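Local coordinates for hypothetical lipoprotein ymcC (Escherichia coli K12, PDB 2IN5), which is of unknown function but, as a membrane lipoprotein of the group 4 capsule family, probably takes part in capsule polysaccharide production or export, at residues V9-R13 against L62-N66; L32-M37 against F48-G52; L138-G142 against M192-K196. One frame throughout, in Å; residues are numbered along the deposited sequence.

Contact 1 of 3, residues V9-R13 against L62-N66; sequences VDTFR and LSQDN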
loop_
_atom_site.group_PDB
_atom_site.type_symbol
_atom_site.label_atom_id
_atom_site.label_comp_id
_atom_site.label_asym_id
_atom_site.label_seq_id
_atom_site.Cartn_x
_atom_site.Cartn_y
_atom_site.Cartn_z
ATOM N N VAL A 9 -4.150 7.413 6.848
ATOM C CA VAL A 9 -4.763 7.583 5.549
ATOM C C VAL A 9 -6.275 7.669 5.678
ATOM O O VAL A 9 -6.887 8.554 5.106
ATOM C CB VAL A 9 -4.359 6.448 4.593
ATOM C CG1 VAL A 9 -5.246 6.456 3.353
ATOM C CG2 VAL A 9 -2.904 6.641 4.179
ATOM N N ASP A 10 -6.877 6.769 6.443
ATOM C CA ASP A 10 -8.322 6.798 6.607
ATOM C C ASP A 10 -8.799 8.060 7.298
ATOM O O ASP A 10 -9.772 8.667 6.880
ATOM C CB ASP A 10 -8.787 5.578 7.388
ATOM C CG ASP A 10 -8.620 4.308 6.603
ATOM O OD1 ASP A 10 -9.109 4.265 5.450
ATOM O OD2 ASP A 10 -8.009 3.349 7.131
ATOM N N THR A 11 -8.104 8.447 8.357
ATOM C CA THR A 11 -8.461 9.633 9.113
ATOM C C THR A 11 -8.406 10.927 8.293
ATOM O O THR A 11 -9.368 11.706 8.281
ATOM C CB THR A 11 -7.554 9.778 10.327
ATOM O OG1 THR A 11 -7.871 8.748 11.263
ATOM C CG2 THR A 11 -7.739 11.133 10.980
ATOM N N PHE A 12 -7.286 11.159 7.614
ATOM C CA PHE A 12 -7.124 12.360 6.811
ATOM C C PHE A 12 -7.905 12.303 5.511
ATOM O O PHE A 12 -8.256 13.336 4.952
ATOM C CB PHE A 12 -5.635 12.612 6.562
ATOM C CG PHE A 12 -4.915 13.131 7.774
ATOM C CD1 PHE A 12 -4.796 14.499 7.993
ATOM C CD2 PHE A 12 -4.427 12.256 8.736
ATOM C CE1 PHE A 12 -4.207 14.993 9.157
ATOM C CE2 PHE A 12 -3.834 12.735 9.911
ATOM C CZ PHE A 12 -3.726 14.111 10.121
ATOM N N ARG A 13 -8.199 11.096 5.043
ATOM C CA ARG A 13 -8.971 10.935 3.824
ATOM C C ARG A 13 -10.425 11.290 4.136
ATOM O O ARG A 13 -11.085 11.973 3.357
ATOM C CB ARG A 13 -8.877 9.492 3.321
ATOM C CG ARG A 13 -9.659 9.188 2.045
ATOM C CD ARG A 13 -9.277 7.812 1.506
ATOM N NE ARG A 13 -9.532 6.770 2.499
ATOM C CZ ARG A 13 -10.671 6.096 2.598
ATOM N NH1 ARG A 13 -11.664 6.342 1.754
ATOM N NH2 ARG A 13 -10.826 5.193 3.556
ATOM N N LEU A 62 -7.198 6.317 -3.696
ATOM C CA LEU A 62 -8.350 5.977 -2.872
ATOM C C LEU A 62 -9.528 6.922 -3.036
ATOM O O LEU A 62 -9.356 8.136 -3.030
ATOM C CB LEU A 62 -7.927 5.978 -1.410
ATOM C CG LEU A 62 -6.843 4.962 -1.064
ATOM C CD1 LEU A 62 -6.268 5.268 0.300
ATOM C CD2 LEU A 62 -7.434 3.566 -1.120
ATOM N N SER A 63 -10.731 6.372 -3.155
ATOM C CA SER A 63 -11.921 7.209 -3.293
ATOM C C SER A 63 -12.558 7.440 -1.922
ATOM O O SER A 63 -12.001 7.045 -0.896
ATOM C CB SER A 63 -12.934 6.546 -4.220
ATOM O OG SER A 63 -13.540 5.447 -3.575
ATOM N N GLN A 64 -13.723 8.083 -1.907
ATOM C CA GLN A 64 -14.427 8.351 -0.652
ATOM C C GLN A 64 -15.052 7.067 -0.095
ATOM O O GLN A 64 -15.109 6.875 1.118
ATOM C CB GLN A 64 -15.521 9.399 -0.866
ATOM C CG GLN A 64 -16.133 9.915 0.430
ATOM C CD GLN A 64 -17.335 10.820 0.198
ATOM O OE1 GLN A 64 -17.260 11.794 -0.551
ATOM N NE2 GLN A 64 -18.449 10.503 0.848
ATOM N N ASP A 65 -15.515 6.202 -0.999
ATOM C CA ASP A 65 -16.134 4.918 -0.654
ATOM C C ASP A 65 -15.047 3.887 -0.364
ATOM O O ASP A 65 -15.322 2.698 -0.185
ATOM C CB ASP A 65 -17.021 4.436 -1.816
ATOM C CG ASP A 65 -17.694 3.094 -1.536
ATOM O OD1 ASP A 65 -18.108 2.863 -0.377
ATOM O OD2 ASP A 65 -17.830 2.274 -2.479
ATOM N N ASN A 66 -13.807 4.360 -0.326
ATOM C CA ASN A 66 -12.646 3.515 -0.061
ATOM C C ASN A 66 -12.412 2.417 -1.111
ATOM O O ASN A 66 -12.018 1.294 -0.791
ATOM C CB ASN A 66 -12.754 2.903 1.338
ATOM C CG ASN A 66 -11.427 2.357 1.836
ATOM O OD1 ASN A 66 -10.364 2.924 1.554
ATOM N ND2 ASN A 66 -11.482 1.264 2.596
#

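Contact 2 of 3, residues L32-M37 against F48-G52; sequences LPYSTM and FVVLG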
loop_
_atom_site.group_PDB
_atom_site.type_symbol
_atom_site.label_atom_id
_atom_site.label_comp_id
_atom_site.label_asym_id
_atom_site.label_seq_id
_atom_site.Cartn_x
_atom_site.Cartn_y
_atom_site.Cartn_z
ATOM N N LEU A 32 -4.094 21.467 -2.308
ATOM C CA LEU A 32 -3.879 20.145 -1.725
ATOM C C LEU A 32 -2.410 19.777 -1.929
ATOM O O LEU A 32 -1.887 19.835 -3.044
ATOM C CB LEU A 32 -4.799 19.106 -2.360
ATOM C CG LEU A 32 -6.271 19.259 -1.949
ATOM C CD1 LEU A 32 -7.091 18.176 -2.608
ATOM C CD2 LEU A 32 -6.422 19.175 -0.437
ATOM N N PRO A 33 -1.725 19.408 -0.837
ATOM C CA PRO A 33 -0.308 19.036 -0.856
ATOM C C PRO A 33 0.022 17.749 -1.614
ATOM O O PRO A 33 1.144 17.582 -2.096
ATOM C CB PRO A 33 0.041 18.971 0.627
ATOM C CG PRO A 33 -1.227 18.472 1.237
ATOM C CD PRO A 33 -2.309 19.232 0.505
ATOM N N TYR A 34 -0.962 16.864 -1.744
ATOM C CA TYR A 34 -0.780 15.592 -2.438
ATOM C C TYR A 34 -1.527 15.486 -3.757
ATOM O O TYR A 34 -2.439 16.260 -4.036
ATOM C CB TYR A 34 -1.200 14.441 -1.521
ATOM C CG TYR A 34 -2.441 14.743 -0.718
ATOM C CD1 TYR A 34 -3.703 14.743 -1.311
ATOM C CD2 TYR A 34 -2.345 15.082 0.632
ATOM C CE1 TYR A 34 -4.837 15.077 -0.572
ATOM C CE2 TYR A 34 -3.468 15.414 1.372
ATOM C CZ TYR A 34 -4.707 15.412 0.768
ATOM O OH TYR A 34 -5.814 15.748 1.512
ATOM N N SER A 35 -1.125 14.504 -4.557
ATOM C CA SER A 35 -1.709 14.244 -5.861
ATOM C C SER A 35 -3.160 13.785 -5.786
ATOM O O SER A 35 -3.556 13.070 -4.869
ATOM C CB SER A 35 -0.858 13.207 -6.602
ATOM O OG SER A 35 0.465 13.689 -6.781
ATOM N N THR A 36 -3.953 14.214 -6.756
ATOM C CA THR A 36 -5.357 13.852 -6.788
ATOM C C THR A 36 -5.750 13.596 -8.224
ATOM O O THR A 36 -4.979 13.869 -9.135
ATOM C CB THR A 36 -6.239 14.963 -6.164
ATOM O OG1 THR A 36 -6.029 16.201 -6.855
ATOM C CG2 THR A 36 -5.883 15.155 -4.694
HETATM N N MSE A 37 -6.953 13.081 -8.424
HETATM C CA MSE A 37 -7.412 12.734 -9.756
HETATM C C MSE A 37 -8.952 12.748 -9.906
HETATM O O MSE A 37 -9.693 12.571 -8.932
HETATM C CB MSE A 37 -6.868 11.335 -10.059
HETATM C CG MSE A 37 -7.384 10.683 -11.320
HETATM SE SE MSE A 37 -7.840 8.819 -10.994
HETATM C CE MSE A 37 -6.072 8.148 -10.588
ATOM N N PHE A 48 -13.946 12.348 -7.232
ATOM C CA PHE A 48 -12.646 12.792 -6.760
ATOM C C PHE A 48 -11.919 11.658 -6.045
ATOM O O PHE A 48 -12.469 11.035 -5.139
ATOM C CB PHE A 48 -12.822 13.967 -5.804
ATOM C CG PHE A 48 -11.569 14.744 -5.569
ATOM C CD1 PHE A 48 -10.977 15.451 -6.609
ATOM C CD2 PHE A 48 -10.973 14.769 -4.318
ATOM C CE1 PHE A 48 -9.806 16.175 -6.407
ATOM C CE2 PHE A 48 -9.802 15.489 -4.103
ATOM C CZ PHE A 48 -9.219 16.194 -5.152
ATOM N N VAL A 49 -10.679 11.403 -6.456
ATOM C CA VAL A 49 -9.855 10.341 -5.878
ATOM C C VAL A 49 -8.516 10.939 -5.419
ATOM O O VAL A 49 -8.009 11.872 -6.028
ATOM C CB VAL A 49 -9.620 9.227 -6.934
ATOM C CG1 VAL A 49 -8.723 8.153 -6.379
ATOM C CG2 VAL A 49 -10.949 8.628 -7.361
ATOM N N VAL A 50 -7.948 10.411 -4.344
ATOM C CA VAL A 50 -6.693 10.933 -3.829
ATOM C C VAL A 50 -5.594 9.859 -3.864
ATOM O O VAL A 50 -5.893 8.666 -3.813
ATOM C CB VAL A 50 -6.899 11.451 -2.373
ATOM C CG1 VAL A 50 -7.326 10.313 -1.469
ATOM C CG2 VAL A 50 -5.639 12.085 -1.846
ATOM N N LEU A 51 -4.329 10.269 -3.972
ATOM C CA LEU A 51 -3.230 9.303 -4.003
ATOM C C LEU A 51 -2.839 9.009 -2.581
ATOM O O LEU A 51 -2.241 9.844 -1.900
ATOM C CB LEU A 51 -2.013 9.844 -4.771
ATOM C CG LEU A 51 -0.709 9.017 -4.759
ATOM C CD1 LEU A 51 -0.951 7.599 -5.292
ATOM C CD2 LEU A 51 0.331 9.730 -5.611
ATOM N N GLY A 52 -3.185 7.810 -2.130
ATOM C CA GLY A 52 -2.872 7.422 -0.771
ATOM C C GLY A 52 -1.417 7.045 -0.570
ATOM O O GLY A 52 -0.783 7.524 0.362
#

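Contact 3 of 3, residues L138-G142 against M192-K196; sequences LNIAG and MTFLK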
loop_
_atom_site.group_PDB
_atom_site.type_symbol
_atom_site.label_atom_id
_atom_site.label_comp_id
_atom_site.label_asym_id
_atom_site.label_seq_id
_atom_site.Cartn_x
_atom_site.Cartn_y
_atom_site.Cartn_z
ATOM N N LEU A 138 -4.125 21.299 -22.518
ATOM C CA LEU A 138 -5.290 21.003 -21.694
ATOM C C LEU A 138 -5.305 21.961 -20.526
ATOM O O LEU A 138 -4.255 22.379 -20.046
ATOM C CB LEU A 138 -5.210 19.575 -21.139
ATOM C CG LEU A 138 -5.137 18.379 -22.094
ATOM C CD1 LEU A 138 -5.036 17.090 -21.295
ATOM C CD2 LEU A 138 -6.366 18.366 -22.976
ATOM N N ASN A 139 -6.497 22.316 -20.068
ATOM C CA ASN A 139 -6.609 23.192 -18.920
ATOM C C ASN A 139 -7.091 22.308 -17.787
ATOM O O ASN A 139 -8.187 21.754 -17.843
ATOM C CB ASN A 139 -7.610 24.315 -19.172
ATOM C CG ASN A 139 -7.728 25.247 -17.987
ATOM O OD1 ASN A 139 -8.535 25.031 -17.075
ATOM N ND2 ASN A 139 -6.888 26.274 -17.972
ATOM N N ILE A 140 -6.255 22.173 -16.766
ATOM C CA ILE A 140 -6.554 21.318 -15.633
ATOM C C ILE A 140 -6.341 22.072 -14.335
ATOM O O ILE A 140 -5.234 22.540 -14.056
ATOM C CB ILE A 140 -5.625 20.083 -15.636
ATOM C CG1 ILE A 140 -5.844 19.270 -16.914
ATOM C CG2 ILE A 140 -5.853 19.259 -14.386
ATOM C CD1 ILE A 140 -4.742 18.274 -17.207
ATOM N N ALA A 141 -7.396 22.168 -13.531
ATOM C CA ALA A 141 -7.317 22.885 -12.265
ATOM C C ALA A 141 -6.938 24.330 -12.554
ATOM O O ALA A 141 -6.176 24.947 -11.807
ATOM C CB ALA A 141 -6.286 22.237 -11.349
ATOM N N GLY A 142 -7.460 24.845 -13.665
ATOM C CA GLY A 142 -7.209 26.220 -14.054
ATOM C C GLY A 142 -5.809 26.551 -14.517
ATOM O O GLY A 142 -5.368 27.694 -14.411
HETATM N N MSE A 192 -9.362 9.388 -16.712
HETATM C CA MSE A 192 -8.647 9.903 -15.555
HETATM C C MSE A 192 -7.939 11.215 -15.859
HETATM O O MSE A 192 -7.277 11.347 -16.890
HETATM C CB MSE A 192 -7.625 8.881 -15.068
HETATM C CG MSE A 192 -8.237 7.544 -14.708
HETATM SE SE MSE A 192 -6.962 6.366 -13.870
HETATM C CE MSE A 192 -6.213 5.641 -15.498
ATOM N N THR A 193 -8.093 12.181 -14.959
ATOM C CA THR A 193 -7.458 13.483 -15.104
ATOM C C THR A 193 -6.653 13.728 -13.833
ATOM O O THR A 193 -7.203 13.771 -12.735
ATOM C CB THR A 193 -8.505 14.613 -15.309
ATOM O OG1 THR A 193 -9.235 14.374 -16.518
ATOM C CG2 THR A 193 -7.815 15.968 -15.430
ATOM N N PHE A 194 -5.342 13.865 -13.989
ATOM C CA PHE A 194 -4.460 14.080 -12.853
ATOM C C PHE A 194 -4.261 15.559 -12.620
ATOM O O PHE A 194 -3.626 16.241 -13.415
ATOM C CB PHE A 194 -3.146 13.358 -13.109
ATOM C CG PHE A 194 -3.335 11.931 -13.476
ATOM C CD1 PHE A 194 -3.742 11.583 -14.754
ATOM C CD2 PHE A 194 -3.200 10.937 -12.524
ATOM C CE1 PHE A 194 -4.018 10.260 -15.081
ATOM C CE2 PHE A 194 -3.474 9.604 -12.838
ATOM C CZ PHE A 194 -3.883 9.269 -14.115
ATOM N N LEU A 195 -4.821 16.034 -11.512
ATOM C CA LEU A 195 -4.807 17.440 -11.150
ATOM C C LEU A 195 -3.509 18.062 -10.689
ATOM O O LEU A 195 -3.181 19.176 -11.094
ATOM C CB LEU A 195 -5.872 17.715 -10.089
ATOM C CG LEU A 195 -7.354 17.511 -10.429
ATOM C CD1 LEU A 195 -7.727 18.227 -11.723
ATOM C CD2 LEU A 195 -7.630 16.045 -10.555
ATOM N N LYS A 196 -2.775 17.374 -9.829
ATOM C CA LYS A 196 -1.538 17.955 -9.343
ATOM C C LYS A 196 -0.409 17.749 -10.335
ATOM O O LYS A 196 -0.027 16.620 -10.640
ATOM C CB LYS A 196 -1.184 17.368 -7.988
ATOM C CG LYS A 196 0.093 17.895 -7.424
ATOM C CD LYS A 196 0.237 17.453 -5.996
ATOM C CE LYS A 196 1.597 17.814 -5.518
ATOM N NZ LYS A 196 1.837 19.219 -5.921
HETATM O O HOH W 1 -2.970 21.648 -13.484
#

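Contact 1 of 3, residues V9-R13 against L62-N66
From helix 8-18, R13 reaches across to S63 and N66 in the loop that joins strands 58-62 and 68-72, and V9 meets L62 one turn earlier. The arginine leaves the helix with CG trans to its backbone N and then bends at chi3 (58°), which turns the guanidinium edge toward the loop carbonyls. There NH1 donates to S63 O at 2.8 Å; the N-H...O angle of 132° is well short of straight, though the donor lies in the carbonyl plane. S63 O also takes a weak bond from N66 N, closing a type I turn with Q64 and D65 at its corners, so helix and turn share one carbonyl acceptor. D10, three residues back on the helix, holds the arginine in a salt bridge, D10 OD1 lying 2.7 Å from R13 NH2 and almost in the guanidinium plane. N66 OD1 sits over one guanidinium face, 3.1 Å from NH2, too badly angled for a hydrogen bond. R13 NE is buried here without a partner. Nearer the helix, R13 CD rests on L62 CB (3.7 Å), and V9 CG1 presses tightly on L62 CD1 at 3.4 Å, the side chains crossing near a right angle.

Contact 2 of 3, residues L32-M37 against F48-G52
With chi1 of F48 at -163°, CG lies trans to the backbone N and the ring is carried across to T36, whose own chi1 of 57° sets OG1 between the backbone N and the carbonyl carbon and CG2 beside the backbone N, anti to the carbonyl carbon. The corner of the ring, F48 CZ, therefore meets T36 at its branch point: CB is 3.4 Å away, with CG2 and OG1 only slightly farther. L32, its side chain running to meet that of F48, brings CD1 to the ring edge, 3.9 Å from F48 CZ. With an alanine in place of F48 the ring that joins L32 to T36 is gone, and a gap would probably open between L32 CD1 and the T36 branch, leaving the leucine side chain freer to turn.

The principle at work is that of the antiparallel hairpin, in which backbone bonds fix the register and side chains alternate between faces. M37 and V49 form a hydrogen-bonded pair, M37 N to V49 O and V49 N to M37 O both at 2.9 Å. T36 and V50 follow as a non-hydrogen-bonded pair, their CA atoms 4.4 Å apart. Beyond them L51 N donates to S35 O at 3.0 Å, the donor tilted 32° from the carbonyl plane. V50 CG2 lies obliquely to the Y34 ring, 3.3 Å from both Y34 CD1 and Y34 CE1.

Strand 47-55 is flanked on its far side by strand 58-62, whose W61 covers the face carrying M37 and V49. Strand 36-41 is flanked on its other side by strand 189-194, where M192 and F194 touch M37, while S35 OG bonds Q6 N of the second subunit.

Contact 3 of 3, residues L138-G142 against M192-K196
A water molecule spans I140 O and L195 O, donating to both carbonyls. It lies 2.5 Å from I140 O, short enough that its exact place is doubtful, and 3.4 Å from L195 O, a weak bond. No direct hydrogen bond joins the two segments, and the rest is apolar. Its centre is the branch methyl of I140: chi1 of -61° turns CG2 trans to the backbone N and points it at the other segment, where it presses on L195 CD1 at 3.4 Å, tighter than usual for two methyls. The same CG2 lies 4.0 Å from T193 CG2, with the side chains slanting across one another. A141 CB adds a looser touch on L195 CD1, at 4.3 Å. A141 and G142, both at positive phi, have the angles of a type I' turn, the tight two-residue link by which strand 120-140 folds back into strand 143-156. The tip of one hairpin thus packs on the end of strand 189-194, a strand with which it is not paired. R177 of the neighbouring strand 176-182 touches I140 and bonds F194 O, V145 packs on I140 from strand 143-156, and I29 of helix 26-31 covers both A141 and L195.

The three contacts illustrate how chemistry follows position. Contact 1 is the most polar and only partly buried: it ties a helix to a loop through an arginine. Contact 2 is buried and rests on strand pairing, while contact 3 is buried but joins two strand ends that are not paired with each other, by methyl packing and a water. Contacts 1 and 2 touch, L62 N lying 2.7 Å from V50 O in a probable hydrogen bond, and 32-37/48-52 is nested within the loop closed by 9-13/62-66; both also face the second subunit. Contact 2 meets contact 3 where strands 36-41 and 189-194 run side by side. Contacts 1 and 3 do not touch, their centres about 21 Å apart.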